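Local coordinates for phosphodiesterase (Candida albicans, PDB 6CPU), which belongs to the helical, metal-binding phosphodiesterase family of the HD clan and holds a zinc and a magnesium ion, at residues A[276-281]-A[460-465]; A[23-28]-A[85-90]. One frame throughout, in Å; residues are numbered along the deposited sequence.

The two contacts lie in separate parts of one chain and do not touch: their centres are about 34 Å apart and their nearest atoms about 18 Å. The centre of contact 1 lies about 9 Å from the centre of the chain, that of contact 2 about 25 Å. Contact 1 forms part of the zinc site and sits within the phosphodiesterase family region, with the side chain of Asp462 about 4 Å from the bound magnesium ion. Contact 2 closes earlier in the sequence and joins two helices that accompany a small parallel sheet near the N terminus. Metal coordination and bound waters carry the first, whereas the second is an aliphatic chain laid over an aromatic ring.

Contact 1: A[276-281]-A[460-465]; sequences FRHAVD and CADISN. With ZN (zinc ion), chain B.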
loop_
_atom_site.group_PDB
_atom_site.type_symbol
_atom_site.label_atom_id
_atom_site.label_comp_id
_atom_site.label_asym_id
_atom_site.label_seq_id
_atom_site.Cartn_x
_atom_site.Cartn_y
_atom_site.Cartn_z
ATOM N N PHE A 276 -3.381 -0.969 -2.370
ATOM C CA PHE A 276 -3.595 -0.245 -1.108
ATOM C C PHE A 276 -4.475 -1.065 -0.151
ATOM O O PHE A 276 -4.257 -1.049 1.054
ATOM C CB PHE A 276 -4.235 1.084 -1.420
ATOM C CG PHE A 276 -4.486 1.938 -0.223
ATOM C CD1 PHE A 276 -3.441 2.348 0.577
ATOM C CD2 PHE A 276 -5.774 2.395 0.054
ATOM C CE1 PHE A 276 -3.681 3.150 1.682
ATOM C CE2 PHE A 276 -6.012 3.214 1.148
ATOM C CZ PHE A 276 -4.968 3.586 1.954
ATOM N N ARG A 277 -5.424 -1.810 -0.700
ATOM C CA ARG A 277 -6.294 -2.680 0.121
ATOM C C ARG A 277 -5.476 -3.707 0.928
ATOM O O ARG A 277 -5.765 -3.914 2.112
ATOM C CB ARG A 277 -7.382 -3.349 -0.732
ATOM C CG ARG A 277 -8.293 -4.335 0.005
ATOM C CD ARG A 277 -9.437 -4.855 -0.855
ATOM N NE ARG A 277 -10.308 -3.762 -1.265
ATOM C CZ ARG A 277 -10.282 -3.144 -2.437
ATOM N NH1 ARG A 277 -9.476 -3.541 -3.425
ATOM N NH2 ARG A 277 -11.094 -2.124 -2.634
ATOM N N HIS A 278 -4.461 -4.311 0.304
ATOM C CA HIS A 278 -3.543 -5.241 0.995
ATOM C C HIS A 278 -2.777 -4.544 2.101
ATOM O O HIS A 278 -2.648 -5.074 3.198
ATOM C CB HIS A 278 -2.568 -5.921 0.009
ATOM C CG HIS A 278 -1.443 -6.674 0.664
ATOM N ND1 HIS A 278 -1.645 -7.769 1.481
ATOM C CD2 HIS A 278 -0.098 -6.489 0.613
ATOM C CE1 HIS A 278 -0.475 -8.221 1.905
ATOM N NE2 HIS A 278 0.483 -7.463 1.396
ATOM N N ALA A 279 -2.258 -3.347 1.813
ATOM C CA ALA A 279 -1.540 -2.576 2.812
ATOM C C ALA A 279 -2.403 -2.309 4.047
ATOM O O ALA A 279 -1.941 -2.458 5.199
ATOM C CB ALA A 279 -1.044 -1.260 2.222
ATOM N N VAL A 280 -3.646 -1.902 3.801
ATOM C CA VAL A 280 -4.558 -1.562 4.875
ATOM C C VAL A 280 -4.967 -2.834 5.648
ATOM O O VAL A 280 -5.059 -2.815 6.861
ATOM C CB VAL A 280 -5.780 -0.781 4.356
ATOM C CG1 VAL A 280 -6.753 -0.507 5.493
ATOM C CG2 VAL A 280 -5.330 0.539 3.714
ATOM N N ASP A 281 -5.150 -3.930 4.931
ATOM C CA ASP A 281 -5.374 -5.230 5.559
ATOM C C ASP A 281 -4.235 -5.628 6.500
ATOM O O ASP A 281 -4.476 -6.027 7.645
ATOM C CB ASP A 281 -5.543 -6.286 4.485
ATOM C CG ASP A 281 -5.927 -7.622 5.055
ATOM O OD1 ASP A 281 -7.006 -7.707 5.683
ATOM O OD2 ASP A 281 -5.153 -8.572 4.861
ATOM N N CYS A 460 3.793 -11.828 10.371
ATOM C CA CYS A 460 2.522 -12.517 10.607
ATOM C C CYS A 460 1.381 -11.760 9.915
ATOM O O CYS A 460 0.562 -12.356 9.213
ATOM C CB CYS A 460 2.268 -12.655 12.109
ATOM S SG CYS A 460 3.262 -13.958 12.905
ATOM N N ALA A 461 1.363 -10.443 10.088
ATOM C CA ALA A 461 0.353 -9.588 9.436
ATOM C C ALA A 461 0.382 -9.724 7.921
ATOM O O ALA A 461 -0.661 -9.872 7.281
ATOM C CB ALA A 461 0.554 -8.140 9.843
ATOM N N ASP A 462 1.583 -9.689 7.341
ATOM C CA ASP A 462 1.713 -9.774 5.889
ATOM C C ASP A 462 1.169 -11.085 5.310
ATOM O O ASP A 462 0.631 -11.093 4.199
ATOM C CB ASP A 462 3.170 -9.581 5.482
ATOM C CG ASP A 462 3.345 -9.351 3.994
ATOM O OD1 ASP A 462 2.485 -8.705 3.330
ATOM O OD2 ASP A 462 4.381 -9.823 3.496
ATOM N N ILE A 463 1.302 -12.193 6.047
ATOM C CA ILE A 463 0.799 -13.490 5.562
ATOM C C ILE A 463 -0.456 -13.938 6.322
ATOM O O ILE A 463 -0.713 -15.137 6.466
ATOM C CB ILE A 463 1.893 -14.599 5.592
ATOM C CG1 ILE A 463 2.356 -14.913 7.018
ATOM C CG2 ILE A 463 3.086 -14.194 4.739
ATOM C CD1 ILE A 463 2.994 -16.285 7.141
ATOM N N SER A 464 -1.259 -12.973 6.767
ATOM C CA SER A 464 -2.396 -13.258 7.650
ATOM C C SER A 464 -3.656 -13.724 6.928
ATOM O O SER A 464 -4.646 -14.058 7.590
ATOM C CB SER A 464 -2.707 -12.026 8.508
ATOM O OG SER A 464 -3.186 -10.961 7.702
ATOM N N ASN A 465 -3.641 -13.773 5.595
ATOM C CA ASN A 465 -4.817 -14.179 4.843
ATOM C C ASN A 465 -5.349 -15.546 5.288
ATOM O O ASN A 465 -6.561 -15.723 5.395
ATOM C CB ASN A 465 -4.527 -14.244 3.351
ATOM C CG ASN A 465 -4.361 -12.877 2.718
ATOM O OD1 ASN A 465 -4.519 -11.829 3.362
ATOM N ND2 ASN A 465 -4.058 -12.881 1.439
HETATM ZN ZN ZN B . 2.653 -7.505 1.649
HETATM O O HOH W 1 -4.042 -9.019 2.384
HETATM O O HOH W 2 -5.282 -10.849 6.030
HETATM O O HOH W 3 4.770 -7.952 1.605
HETATM O O HOH W 4 2.476 -9.210 0.252
#
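Asp462 and His278 meet through the zinc ion they share. Asp462 OD1 binds the metal at 2.1 Å and His278 NE2 at 2.2 Å, nearly at right angles to each other, so their close approach is that of two neighbouring ligands and not a hydrogen bond. His278 CG lies opposite its backbone N (chi1 169°), which carries NE2 out to the zinc ion. The carboxylate stands at the edge of the imidazole, the two planes turned 50° apart. Its other oxygen, OD2, accepts from water 3, which binds zinc roughly opposite His278 NE2; this second bond limits rotation of the carboxylate. With His349, Asp350 and water 4 the zinc reaches six ligands, and the two histidines and two aspartates are the His...His-Asp...Asp metal-binding signature of the HD superfamily, here brought together from the helices 276-292 and 446-462 and the intervening His349-Asp350 pair. At Ile463 the chain leaves helical geometry. Ser464 turns its hydroxyl OG back to donate to Ala461 O at 2.8 Å. Water 2 lies within hydrogen-bonding distance of Ser464 OG, Asp281 OD2 and Asn465 OD1 and can donate to two of them at a time. Asn465 OD1 is 3.6 Å from Asp281 OD2, and water 1 bridges the two acceptors, donating to both. This water accepts a hydrogen bond from His278 ND1, 2.9 Å from its oxygen and in the ring plane. The imidazole is thereby held at both nitrogens, zinc on one and water on the other. Asp281 OD1 turns to a salt bridge with Arg468.

Contact 2: A[23-28]-A[85-90]; sequences DTFKHL and SDKSLL
Phe25, in the first turn of helix 25-34, and Lys87, on helix 84-94, face each other with their CA atoms 8.3 Å apart. Both helices belong to an alpha/beta unit built on a four-stranded parallel sheet: the first connects strands 16-21 and 46-49, the second joins the neighbouring strands 46-49 and 100-103 in a beta-alpha-beta crossover, and the contact packs these two connections together. The aromatic ring, with CG anti to the backbone N (chi1 -173°), reaches across to helix 84-94. Lys87 runs alongside it in the opposite direction, laying its methylenes over one face; CD sits above the ring centre, 3.7 Å from the centroid, as a CH-pi contact. A bend at the last torsion (chi4 76°) turns NZ aside to Leu82 O and Asp80 O, leaving at most a weak cation-pi attraction. Leu90 adds an apolar contact, its CD1 4.2 Å from Phe25 CE2. Just before Phe25, Thr24 is the N-cap of its helix, OG1 accepting from His27 N at 3.0 Å. His27 ND1 donates to the syn lone pair of Asp23 OD1, 2.8 Å from nitrogen to oxygen, nearly straight at 174° and in the ring plane.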
loop_
_atom_site.group_PDB
_atom_site.type_symbol
_atom_site.label_atom_id
_atom_site.label_comp_id
_atom_site.label_asym_id
_atom_site.label_seq_id
_atom_site.Cartn_x
_atom_site.Cartn_y
_atom_site.Cartn_z
ATOM N N ASP A 23 -11.095 25.798 -13.184
ATOM C CA ASP A 23 -11.029 27.208 -12.828
ATOM C C ASP A 23 -9.836 27.501 -11.935
ATOM O O ASP A 23 -9.323 28.623 -11.935
ATOM C CB ASP A 23 -12.338 27.674 -12.161
ATOM C CG ASP A 23 -12.636 26.957 -10.856
ATOM O OD1 ASP A 23 -12.139 25.826 -10.638
ATOM O OD2 ASP A 23 -13.384 27.526 -10.030
ATOM N N THR A 24 -9.390 26.500 -11.170
ATOM C CA THR A 24 -8.286 26.673 -10.227
ATOM C C THR A 24 -7.355 25.456 -10.225
ATOM O O THR A 24 -7.777 24.345 -10.522
ATOM C CB THR A 24 -8.790 26.865 -8.782
ATOM O OG1 THR A 24 -9.424 25.673 -8.318
ATOM C CG2 THR A 24 -9.792 28.020 -8.681
ATOM N N PHE A 25 -6.100 25.696 -9.864
ATOM C CA PHE A 25 -5.091 24.641 -9.745
ATOM C C PHE A 25 -5.504 23.691 -8.626
ATOM O O PHE A 25 -5.329 22.480 -8.741
ATOM C CB PHE A 25 -3.712 25.254 -9.456
ATOM C CG PHE A 25 -2.558 24.266 -9.488
ATOM C CD1 PHE A 25 -2.443 23.325 -10.511
ATOM C CD2 PHE A 25 -1.568 24.305 -8.514
ATOM C CE1 PHE A 25 -1.377 22.434 -10.541
ATOM C CE2 PHE A 25 -0.496 23.425 -8.541
ATOM C CZ PHE A 25 -0.405 22.484 -9.557
ATOM N N LYS A 26 -6.064 24.245 -7.551
ATOM C CA LYS A 26 -6.540 23.433 -6.443
ATOM C C LYS A 26 -7.580 22.410 -6.907
ATOM O O LYS A 26 -7.507 21.239 -6.543
ATOM C CB LYS A 26 -7.107 24.301 -5.326
ATOM C CG LYS A 26 -7.562 23.496 -4.124
ATOM C CD LYS A 26 -8.114 24.374 -3.011
ATOM C CE LYS A 26 -9.627 24.498 -3.070
ATOM N NZ LYS A 26 -10.119 25.263 -1.890
ATOM N N HIS A 27 -8.550 22.837 -7.711
ATOM C CA HIS A 27 -9.547 21.901 -8.209
ATOM C C HIS A 27 -8.942 20.831 -9.144
ATOM O O HIS A 27 -9.341 19.651 -9.104
ATOM C CB HIS A 27 -10.704 22.637 -8.877
ATOM C CG HIS A 27 -11.629 23.309 -7.908
ATOM N ND1 HIS A 27 -12.360 24.432 -8.236
ATOM C CD2 HIS A 27 -11.947 23.015 -6.626
ATOM C CE1 HIS A 27 -13.092 24.796 -7.200
ATOM N NE2 HIS A 27 -12.859 23.955 -6.209
ATOM N N LEU A 28 -7.972 21.232 -9.963
ATOM C CA LEU A 28 -7.223 20.279 -10.803
ATOM C C LEU A 28 -6.504 19.219 -9.939
ATOM O O LEU A 28 -6.585 18.016 -10.215
ATOM C CB LEU A 28 -6.219 21.030 -11.686
ATOM C CG LEU A 28 -5.622 20.243 -12.852
ATOM C CD1 LEU A 28 -5.165 21.175 -13.975
ATOM C CD2 LEU A 28 -4.456 19.390 -12.391
ATOM N N SER A 85 7.242 26.890 -11.970
ATOM C CA SER A 85 8.254 25.962 -11.456
ATOM C C SER A 85 7.759 25.152 -10.247
ATOM O O SER A 85 8.021 23.947 -10.163
ATOM C CB SER A 85 9.551 26.704 -11.107
ATOM O OG SER A 85 9.385 27.514 -9.957
ATOM N N ASP A 86 7.037 25.801 -9.334
ATOM C CA ASP A 86 6.442 25.118 -8.173
ATOM C C ASP A 86 5.219 24.254 -8.505
ATOM O O ASP A 86 5.041 23.179 -7.914
ATOM C CB ASP A 86 6.045 26.120 -7.086
ATOM C CG ASP A 86 7.233 26.635 -6.296
ATOM O OD1 ASP A 86 8.201 25.873 -6.096
ATOM O OD2 ASP A 86 7.183 27.806 -5.863
ATOM N N LYS A 87 4.363 24.731 -9.403
ATOM C CA LYS A 87 3.213 23.939 -9.864
ATOM C C LYS A 87 3.703 22.657 -10.531
ATOM O O LYS A 87 3.185 21.552 -10.287
ATOM C CB LYS A 87 2.357 24.730 -10.864
ATOM C CG LYS A 87 1.576 25.887 -10.257
ATOM C CD LYS A 87 0.339 26.199 -11.084
ATOM C CE LYS A 87 -0.506 27.286 -10.444
ATOM N NZ LYS A 87 0.095 28.638 -10.646
ATOM N N SER A 88 4.723 22.819 -11.358
ATOM C CA SER A 88 5.338 21.728 -12.078
ATOM C C SER A 88 6.004 20.731 -11.117
ATOM O O SER A 88 5.872 19.511 -11.293
ATOM C CB SER A 88 6.352 22.300 -13.071
ATOM O OG SER A 88 6.991 21.289 -13.814
ATOM N N LEU A 89 6.707 21.249 -10.113
ATOM C CA LEU A 89 7.330 20.423 -9.081
ATOM C C LEU A 89 6.282 19.599 -8.330
ATOM O O LEU A 89 6.479 18.388 -8.108
ATOM C CB LEU A 89 8.114 21.295 -8.095
ATOM C CG LEU A 89 8.762 20.625 -6.881
ATOM C CD1 LEU A 89 9.696 19.521 -7.325
ATOM C CD2 LEU A 89 9.512 21.646 -6.028
ATOM N N LEU A 90 5.177 20.251 -7.969
ATOM C CA LEU A 90 4.078 19.582 -7.275
ATOM C C LEU A 90 3.527 18.388 -8.092
ATOM O O LEU A 90 3.379 17.294 -7.570
ATOM C CB LEU A 90 2.967 20.583 -6.976
ATOM C CG LEU A 90 1.887 20.188 -5.953
ATOM C CD1 LEU A 90 1.256 21.426 -5.314
ATOM C CD2 LEU A 90 0.800 19.326 -6.575
#